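Local coordinates for protein aminodeoxyfutalosine deaminase (PDB 2IMR) that catalyses the zinc-dependent deamination of aminodeoxyfutalosine to futalosine in menaquinone biosynthesis, and more weakly deaminates adenosine and related nucleosides, at residues A[107-119]-A[256-268]. Numbering follows the deposited sequence.
Sequences YEFQALPYFQWIP and GPLWDNRMPALYP
Pro113 is the knob at the middle of this contact, pushed into a hollow that the loop 256-268 offers beside the active-site mouth of an amidohydrolase TIM barrel. Its CG sits 3.5 Å from Leu258 O, while CD rests 3.8 Å from Leu258 CD2. A proline suits this bend between helices 106-111 and 113-116, being compact, rigid and without an N-H to satisfy. The isobutyl fork of Leu258 straddles two neighbours: with CG anti to the backbone N (chi1 -166°), CD2 meets Pro113 and CD1 reaches the edge of the Tyr114 ring at CE2. That ring stacks on His244, and its hydroxyl bonds to Glu243, by similarity the proton donor, so the loop probably backs a second-shell residue of the active site. On one flank Trp117 turns its indole edge to Pro257: CZ2 comes 3.3 Å from Pro257 O, and CH2 meets the proline's CB. On the other, the unbranched chain of Met263, bent at its last torsion, and the branched Leu266 fit the end of helix 106-111, the sulfur SD lying 3.9 Å from Gln110 CB and Leu266 CD1 4.0 Å from Gln110 O. Tyr267 suits its place because its long, flat ring points edge-on at Ala111 O; a phenylalanine here would probably leave the carbonyl of buried Ala111 without this donor. Tyr267 OH donates to Ala111 O at 2.6 Å, tilted 26° from the carbonyl plane.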
ATOM      1  N   TYR A 107       1.018 -14.218 -15.166  1.00 24.97           N
ATOM      2  CA  TYR A 107       1.955 -13.374 -15.893  1.00 25.21           C
ATOM      3  C   TYR A 107       2.825 -12.517 -14.976  1.00 24.99           C
ATOM      4  O   TYR A 107       4.035 -12.437 -15.168  1.00 23.28           O
ATOM      5  CB  TYR A 107       1.210 -12.463 -16.877  1.00 29.25           C
ATOM      6  CG  TYR A 107       0.454 -13.198 -17.967  1.00 34.37           C
ATOM      7  CD1 TYR A 107       1.103 -14.106 -18.809  1.00 36.79           C
ATOM      8  CD2 TYR A 107      -0.912 -12.985 -18.159  1.00 36.76           C
ATOM      9  CE1 TYR A 107       0.407 -14.785 -19.815  1.00 38.77           C
ATOM     10  CE2 TYR A 107      -1.617 -13.660 -19.161  1.00 39.22           C
ATOM     11  CZ  TYR A 107      -0.953 -14.557 -19.983  1.00 39.50           C
ATOM     12  OH  TYR A 107      -1.653 -15.229 -20.966  1.00 42.66           O
ATOM     13  N   GLU A 108       2.228 -11.875 -13.975  1.00 23.88           N
ATOM     14  CA  GLU A 108       3.042 -11.041 -13.106  1.00 24.39           C
ATOM     15  C   GLU A 108       3.941 -11.864 -12.182  1.00 25.01           C
ATOM     16  O   GLU A 108       4.953 -11.363 -11.700  1.00 26.40           O
ATOM     17  CB  GLU A 108       2.169 -10.032 -12.331  1.00 24.60           C
ATOM     18  CG  GLU A 108       1.117 -10.599 -11.413  1.00 24.27           C
ATOM     19  CD  GLU A 108       0.094  -9.546 -10.995  1.00 23.49           C
ATOM     20  OE1 GLU A 108       0.495  -8.453 -10.523  1.00 19.95           O
ATOM     21  OE2 GLU A 108      -1.115  -9.812 -11.136  1.00 21.02           O
ATOM     22  N   PHE A 109       3.582 -13.127 -11.947  1.00 23.09           N
ATOM     23  CA  PHE A 109       4.403 -14.015 -11.125  1.00 24.30           C
ATOM     24  C   PHE A 109       5.593 -14.463 -11.975  1.00 24.55           C
ATOM     25  O   PHE A 109       6.735 -14.471 -11.518  1.00 24.70           O
ATOM     26  CB  PHE A 109       3.610 -15.254 -10.694  1.00 25.34           C
ATOM     27  CG  PHE A 109       2.806 -15.058  -9.441  1.00 25.80           C
ATOM     28  CD1 PHE A 109       3.381 -15.266  -8.190  1.00 25.87           C
ATOM     29  CD2 PHE A 109       1.479 -14.650  -9.510  1.00 25.21           C
ATOM     30  CE1 PHE A 109       2.642 -15.068  -7.020  1.00 24.58           C
ATOM     31  CE2 PHE A 109       0.732 -14.449  -8.350  1.00 26.34           C
ATOM     32  CZ  PHE A 109       1.318 -14.658  -7.102  1.00 24.90           C
ATOM     33  N   GLN A 110       5.307 -14.829 -13.221  1.00 23.59           N
ATOM     34  CA  GLN A 110       6.337 -15.286 -14.145  1.00 24.59           C
ATOM     35  C   GLN A 110       7.362 -14.198 -14.449  1.00 23.47           C
ATOM     36  O   GLN A 110       8.537 -14.487 -14.660  1.00 21.49           O
ATOM     37  CB  GLN A 110       5.699 -15.770 -15.453  1.00 27.22           C
ATOM     38  CG  GLN A 110       4.901 -17.064 -15.313  1.00 33.85           C
ATOM     39  CD  GLN A 110       4.400 -17.594 -16.646  1.00 37.69           C
ATOM     40  OE1 GLN A 110       3.509 -17.008 -17.271  1.00 41.03           O
ATOM     41  NE2 GLN A 110       4.976 -18.707 -17.092  1.00 38.73           N
ATOM     42  N   ALA A 111       6.913 -12.948 -14.465  1.00 21.49           N
ATOM     43  CA  ALA A 111       7.796 -11.824 -14.761  1.00 21.64           C
ATOM     44  C   ALA A 111       8.792 -11.512 -13.645  1.00 22.02           C
ATOM     45  O   ALA A 111       9.833 -10.908 -13.895  1.00 22.55           O
ATOM     46  CB  ALA A 111       6.962 -10.590 -15.059  1.00 22.08           C
ATOM     47  N   LEU A 112       8.475 -11.921 -12.421  1.00 22.26           N
ATOM     48  CA  LEU A 112       9.340 -11.644 -11.276  1.00 21.94           C
ATOM     49  C   LEU A 112      10.015 -12.897 -10.705  1.00 22.67           C
ATOM     50  O   LEU A 112       9.418 -13.646  -9.929  1.00 22.00           O
ATOM     51  CB  LEU A 112       8.523 -10.936 -10.190  1.00 20.88           C
ATOM     52  CG  LEU A 112       7.743  -9.705 -10.677  1.00 22.25           C
ATOM     53  CD1 LEU A 112       7.060  -9.015  -9.499  1.00 23.08           C
ATOM     54  CD2 LEU A 112       8.694  -8.737 -11.373  1.00 21.98           C
ATOM     55  N   PRO A 113      11.284 -13.126 -11.074  1.00 22.83           N
ATOM     56  CA  PRO A 113      12.080 -14.273 -10.632  1.00 24.75           C
ATOM     57  C   PRO A 113      12.076 -14.569  -9.135  1.00 24.99           C
ATOM     58  O   PRO A 113      11.928 -15.726  -8.735  1.00 23.20           O
ATOM     59  CB  PRO A 113      13.476 -13.937 -11.148  1.00 26.83           C
ATOM     60  CG  PRO A 113      13.179 -13.220 -12.421  1.00 25.71           C
ATOM     61  CD  PRO A 113      12.065 -12.287 -12.002  1.00 25.57           C
ATOM     62  N   TYR A 114      12.232 -13.537  -8.308  1.00 23.97           N
ATOM     63  CA  TYR A 114      12.274 -13.749  -6.867  1.00 23.44           C
ATOM     64  C   TYR A 114      10.982 -14.280  -6.258  1.00 23.93           C
ATOM     65  O   TYR A 114      10.992 -14.797  -5.139  1.00 24.45           O
ATOM     66  CB  TYR A 114      12.742 -12.477  -6.146  1.00 23.21           C
ATOM     67  CG  TYR A 114      11.950 -11.232  -6.447  1.00 23.57           C
ATOM     68  CD1 TYR A 114      10.871 -10.861  -5.647  1.00 24.16           C
ATOM     69  CD2 TYR A 114      12.294 -10.408  -7.523  1.00 22.62           C
ATOM     70  CE1 TYR A 114      10.156  -9.704  -5.900  1.00 23.16           C
ATOM     71  CE2 TYR A 114      11.580  -9.243  -7.789  1.00 23.78           C
ATOM     72  CZ  TYR A 114      10.512  -8.898  -6.970  1.00 24.23           C
ATOM     73  OH  TYR A 114       9.800  -7.747  -7.216  1.00 26.90           O
ATOM     74  N   PHE A 115       9.870 -14.163  -6.978  1.00 23.34           N
ATOM     75  CA  PHE A 115       8.617 -14.707  -6.472  1.00 26.11           C
ATOM     76  C   PHE A 115       8.719 -16.224  -6.598  1.00 27.35           C
ATOM     77  O   PHE A 115       8.233 -16.968  -5.749  1.00 27.32           O
ATOM     78  CB  PHE A 115       7.419 -14.215  -7.290  1.00 25.14           C
ATOM     79  CG  PHE A 115       6.731 -13.017  -6.701  1.00 25.14           C
ATOM     80  CD1 PHE A 115       7.387 -11.794  -6.607  1.00 24.40           C
ATOM     81  CD2 PHE A 115       5.421 -13.110  -6.247  1.00 26.03           C
ATOM     82  CE1 PHE A 115       6.748 -10.680  -6.073  1.00 24.71           C
ATOM     83  CE2 PHE A 115       4.771 -12.000  -5.706  1.00 26.77           C
ATOM     84  CZ  PHE A 115       5.438 -10.781  -5.622  1.00 25.84           C
ATOM     85  N   GLN A 116       9.363 -16.668  -7.672  1.00 28.32           N
ATOM     86  CA  GLN A 116       9.541 -18.089  -7.942  1.00 29.72           C
ATOM     87  C   GLN A 116      10.480 -18.743  -6.932  1.00 28.62           C
ATOM     88  O   GLN A 116      10.341 -19.926  -6.616  1.00 28.43           O
ATOM     89  CB  GLN A 116      10.102 -18.282  -9.354  1.00 32.31           C
ATOM     90  CG  GLN A 116       9.257 -17.660 -10.458  1.00 35.17           C
ATOM     91  CD  GLN A 116       7.843 -18.205 -10.481  1.00 38.40           C
ATOM     92  OE1 GLN A 116       7.636 -19.420 -10.491  1.00 40.71           O
ATOM     93  NE2 GLN A 116       6.859 -17.307 -10.493  1.00 38.55           N
ATOM     94  N   TRP A 117      11.438 -17.973  -6.427  1.00 27.87           N
ATOM     95  CA  TRP A 117      12.396 -18.505  -5.468  1.00 25.64           C
ATOM     96  C   TRP A 117      11.746 -18.886  -4.142  1.00 24.71           C
ATOM     97  O   TRP A 117      12.344 -19.595  -3.334  1.00 23.11           O
ATOM     98  CB  TRP A 117      13.533 -17.503  -5.236  1.00 26.81           C
ATOM     99  CG  TRP A 117      14.249 -17.121  -6.505  1.00 28.96           C
ATOM    100  CD1 TRP A 117      14.306 -17.847  -7.661  1.00 29.65           C
ATOM    101  CD2 TRP A 117      15.004 -15.925  -6.746  1.00 28.20           C
ATOM    102  NE1 TRP A 117      15.042 -17.176  -8.607  1.00 29.95           N
ATOM    103  CE2 TRP A 117      15.484 -15.994  -8.073  1.00 29.10           C
ATOM    104  CE3 TRP A 117      15.320 -14.800  -5.971  1.00 27.62           C
ATOM    105  CZ2 TRP A 117      16.263 -14.980  -8.645  1.00 28.10           C
ATOM    106  CZ3 TRP A 117      16.095 -13.788  -6.543  1.00 27.39           C
ATOM    107  CH2 TRP A 117      16.556 -13.888  -7.866  1.00 28.85           C
ATOM    108  N   ILE A 118      10.522 -18.414  -3.919  1.00 21.62           N
ATOM    109  CA  ILE A 118       9.790 -18.738  -2.696  1.00 22.28           C
ATOM    110  C   ILE A 118       8.533 -19.496  -3.124  1.00 24.04           C
ATOM    111  O   ILE A 118       7.461 -18.908  -3.302  1.00 23.41           O
ATOM    112  CB  ILE A 118       9.390 -17.466  -1.918  1.00 22.22           C
ATOM    113  CG1 ILE A 118      10.610 -16.553  -1.744  1.00 22.36           C
ATOM    114  CG2 ILE A 118       8.828 -17.849  -0.550  1.00 22.22           C
ATOM    115  CD1 ILE A 118      11.721 -17.131  -0.875  1.00 23.94           C
ATOM    116  N   PRO A 119       8.653 -20.822  -3.290  1.00 25.65           N
ATOM    117  CA  PRO A 119       7.571 -21.722  -3.705  1.00 28.04           C
ATOM    118  C   PRO A 119       6.217 -21.485  -3.053  1.00 27.57           C
ATOM    119  O   PRO A 119       5.200 -21.419  -3.745  1.00 27.59           O
ATOM    120  CB  PRO A 119       8.132 -23.105  -3.376  1.00 29.18           C
ATOM    121  CG  PRO A 119       9.598 -22.922  -3.606  1.00 29.39           C
ATOM    122  CD  PRO A 119       9.856 -21.595  -2.930  1.00 26.70           C
ATOM    123  N   GLY A 256      22.736  -9.709 -12.869  1.00 21.69           N
ATOM    124  CA  GLY A 256      22.411 -10.169 -11.531  1.00 22.73           C
ATOM    125  C   GLY A 256      21.326 -11.229 -11.544  1.00 22.56           C
ATOM    126  O   GLY A 256      20.686 -11.451 -12.577  1.00 22.65           O
ATOM    127  N   PRO A 257      21.071 -11.881 -10.395  1.00 22.99           N
ATOM    128  CA  PRO A 257      20.074 -12.939 -10.208  1.00 23.60           C
ATOM    129  C   PRO A 257      18.660 -12.704 -10.737  1.00 22.45           C
ATOM    130  O   PRO A 257      17.979 -13.660 -11.095  1.00 22.54           O
ATOM    131  CB  PRO A 257      20.085 -13.163  -8.698  1.00 23.44           C
ATOM    132  CG  PRO A 257      21.494 -12.831  -8.326  1.00 25.02           C
ATOM    133  CD  PRO A 257      21.738 -11.575  -9.116  1.00 23.86           C
ATOM    134  N   LEU A 258      18.206 -11.455 -10.772  1.00 20.43           N
ATOM    135  CA  LEU A 258      16.861 -11.181 -11.273  1.00 20.77           C
ATOM    136  C   LEU A 258      16.884 -11.238 -12.795  1.00 20.59           C
ATOM    137  O   LEU A 258      16.310 -12.137 -13.405  1.00 21.60           O
ATOM    138  CB  LEU A 258      16.371  -9.799 -10.816  1.00 19.27           C
ATOM    139  CG  LEU A 258      14.870  -9.490 -10.972  1.00 20.72           C
ATOM    140  CD1 LEU A 258      14.558  -8.157 -10.304  1.00 18.77           C
ATOM    141  CD2 LEU A 258      14.470  -9.442 -12.440  1.00 18.94           C
ATOM    142  N   TRP A 259      17.567 -10.276 -13.402  1.00 20.67           N
ATOM    143  CA  TRP A 259      17.651 -10.212 -14.851  1.00 22.44           C
ATOM    144  C   TRP A 259      18.201 -11.484 -15.488  1.00 23.13           C
ATOM    145  O   TRP A 259      17.618 -12.012 -16.439  1.00 23.04           O
ATOM    146  CB  TRP A 259      18.513  -9.019 -15.281  1.00 22.46           C
ATOM    147  CG  TRP A 259      18.521  -8.831 -16.767  1.00 24.58           C
ATOM    148  CD1 TRP A 259      19.533  -9.142 -17.637  1.00 24.47           C
ATOM    149  CD2 TRP A 259      17.441  -8.338 -17.564  1.00 23.79           C
ATOM    150  NE1 TRP A 259      19.144  -8.869 -18.931  1.00 23.39           N
ATOM    151  CE2 TRP A 259      17.864  -8.376 -18.912  1.00 24.36           C
ATOM    152  CE3 TRP A 259      16.153  -7.867 -17.270  1.00 24.61           C
ATOM    153  CZ2 TRP A 259      17.044  -7.961 -19.964  1.00 24.47           C
ATOM    154  CZ3 TRP A 259      15.339  -7.454 -18.314  1.00 24.06           C
ATOM    155  CH2 TRP A 259      15.789  -7.506 -19.648  1.00 24.51           C
ATOM    156  N   ASP A 260      19.315 -11.987 -14.967  1.00 24.08           N
ATOM    157  CA  ASP A 260      19.927 -13.178 -15.548  1.00 24.83           C
ATOM    158  C   ASP A 260      19.120 -14.464 -15.400  1.00 24.99           C
ATOM    159  O   ASP A 260      19.492 -15.496 -15.956  1.00 24.01           O
ATOM    160  CB  ASP A 260      21.336 -13.381 -14.979  1.00 25.52           C
ATOM    161  CG  ASP A 260      22.245 -12.188 -15.229  1.00 26.75           C
ATOM    162  OD1 ASP A 260      21.869 -11.304 -16.031  1.00 26.28           O
ATOM    163  OD2 ASP A 260      23.338 -12.137 -14.627  1.00 27.87           O
ATOM    164  N   ASN A 261      18.015 -14.404 -14.664  1.00 26.38           N
ATOM    165  CA  ASN A 261      17.176 -15.587 -14.454  1.00 26.88           C
ATOM    166  C   ASN A 261      15.724 -15.376 -14.888  1.00 25.96           C
ATOM    167  O   ASN A 261      14.835 -16.139 -14.517  1.00 25.43           O
ATOM    168  CB  ASN A 261      17.228 -15.993 -12.979  1.00 30.31           C
ATOM    169  CG  ASN A 261      18.616 -16.434 -12.548  1.00 33.30           C
ATOM    170  OD1 ASN A 261      19.092 -16.074 -11.468  1.00 35.80           O
ATOM    171  ND2 ASN A 261      19.272 -17.224 -13.393  1.00 33.11           N
ATOM    172  N   ARG A 262      15.494 -14.336 -15.683  1.00 25.50           N
ATOM    173  CA  ARG A 262      14.161 -14.013 -16.184  1.00 23.67           C
ATOM    174  C   ARG A 262      13.786 -14.981 -17.298  1.00 24.11           C
ATOM    175  O   ARG A 262      14.629 -15.739 -17.784  1.00 23.29           O
ATOM    176  CB  ARG A 262      14.161 -12.603 -16.776  1.00 24.03           C
ATOM    177  CG  ARG A 262      14.957 -12.526 -18.089  1.00 25.29           C
ATOM    178  CD  ARG A 262      15.045 -11.119 -18.651  1.00 22.71           C
ATOM    179  NE  ARG A 262      15.736 -11.084 -19.943  1.00 22.24           N
ATOM    180  CZ  ARG A 262      17.030 -11.345 -20.124  1.00 22.65           C
ATOM    181  NH1 ARG A 262      17.806 -11.668 -19.095  1.00 19.43           N
ATOM    182  NH2 ARG A 262      17.553 -11.279 -21.343  1.00 21.67           N
ATOM    183  N   MET A 263      12.519 -14.957 -17.695  1.00 23.97           N
ATOM    184  CA  MET A 263      12.059 -15.779 -18.807  1.00 26.35           C
ATOM    185  C   MET A 263      12.295 -14.845 -19.988  1.00 25.56           C
ATOM    186  O   MET A 263      11.622 -13.828 -20.121  1.00 23.35           O
ATOM    187  CB  MET A 263      10.574 -16.111 -18.658  1.00 28.96           C
ATOM    188  CG  MET A 263      10.287 -17.045 -17.494  1.00 35.34           C
ATOM    189  SD  MET A 263       8.565 -17.563 -17.422  1.00 42.86           S
ATOM    190  CE  MET A 263       8.584 -18.941 -18.580  1.00 40.19           C
ATOM    191  N   PRO A 264      13.272 -15.176 -20.851  1.00 26.98           N
ATOM    192  CA  PRO A 264      13.661 -14.398 -22.034  1.00 26.28           C
ATOM    193  C   PRO A 264      12.578 -13.854 -22.965  1.00 25.87           C
ATOM    194  O   PRO A 264      12.670 -12.713 -23.422  1.00 23.97           O
ATOM    195  CB  PRO A 264      14.640 -15.332 -22.755  1.00 28.39           C
ATOM    196  CG  PRO A 264      14.204 -16.693 -22.320  1.00 29.27           C
ATOM    197  CD  PRO A 264      13.940 -16.489 -20.859  1.00 26.99           C
ATOM    198  N   ALA A 265      11.554 -14.654 -23.240  1.00 24.52           N
ATOM    199  CA  ALA A 265      10.492 -14.220 -24.140  1.00 25.37           C
ATOM    200  C   ALA A 265       9.630 -13.083 -23.589  1.00 24.24           C
ATOM    201  O   ALA A 265       8.950 -12.398 -24.348  1.00 26.61           O
ATOM    202  CB  ALA A 265       9.609 -15.413 -24.509  1.00 25.82           C
ATOM    203  N   LEU A 266       9.668 -12.868 -22.279  1.00 23.70           N
ATOM    204  CA  LEU A 266       8.852 -11.823 -21.659  1.00 22.69           C
ATOM    205  C   LEU A 266       9.469 -10.427 -21.650  1.00 21.11           C
ATOM    206  O   LEU A 266       8.802  -9.460 -21.276  1.00 18.24           O
ATOM    207  CB  LEU A 266       8.519 -12.207 -20.214  1.00 25.56           C
ATOM    208  CG  LEU A 266       7.879 -13.567 -19.930  1.00 28.81           C
ATOM    209  CD1 LEU A 266       7.487 -13.632 -18.456  1.00 29.69           C
ATOM    210  CD2 LEU A 266       6.658 -13.768 -20.805  1.00 29.75           C
ATOM    211  N   TYR A 267      10.727 -10.314 -22.066  1.00 18.79           N
ATOM    212  CA  TYR A 267      11.417  -9.024 -22.051  1.00 19.24           C
ATOM    213  C   TYR A 267      12.322  -8.780 -23.255  1.00 19.28           C
ATOM    214  O   TYR A 267      12.688  -9.710 -23.968  1.00 17.91           O
ATOM    215  CB  TYR A 267      12.365  -8.927 -20.846  1.00 18.43           C
ATOM    216  CG  TYR A 267      11.773  -8.969 -19.460  1.00 18.47           C
ATOM    217  CD1 TYR A 267      11.485 -10.181 -18.829  1.00 18.49           C
ATOM    218  CD2 TYR A 267      11.582  -7.790 -18.745  1.00 18.01           C
ATOM    219  CE1 TYR A 267      11.025 -10.210 -17.505  1.00 18.43           C
ATOM    220  CE2 TYR A 267      11.128  -7.805 -17.432  1.00 19.15           C
ATOM    221  CZ  TYR A 267      10.852  -9.013 -16.817  1.00 18.86           C
ATOM    222  OH  TYR A 267      10.401  -9.002 -15.520  1.00 17.61           O
ATOM    223  N   PRO A 268      12.692  -7.509 -23.485  1.00 19.23           N
ATOM    224  CA  PRO A 268      13.591  -7.172 -24.591  1.00 19.69           C
ATOM    225  C   PRO A 268      14.899  -7.864 -24.187  1.00 19.45           C
ATOM    226  O   PRO A 268      15.026  -8.326 -23.052  1.00 17.30           O
ATOM    227  CB  PRO A 268      13.698  -5.654 -24.492  1.00 20.17           C
ATOM    228  CG  PRO A 268      12.329  -5.265 -24.036  1.00 22.16           C
ATOM    229  CD  PRO A 268      12.041  -6.295 -22.954  1.00 19.80           C
TER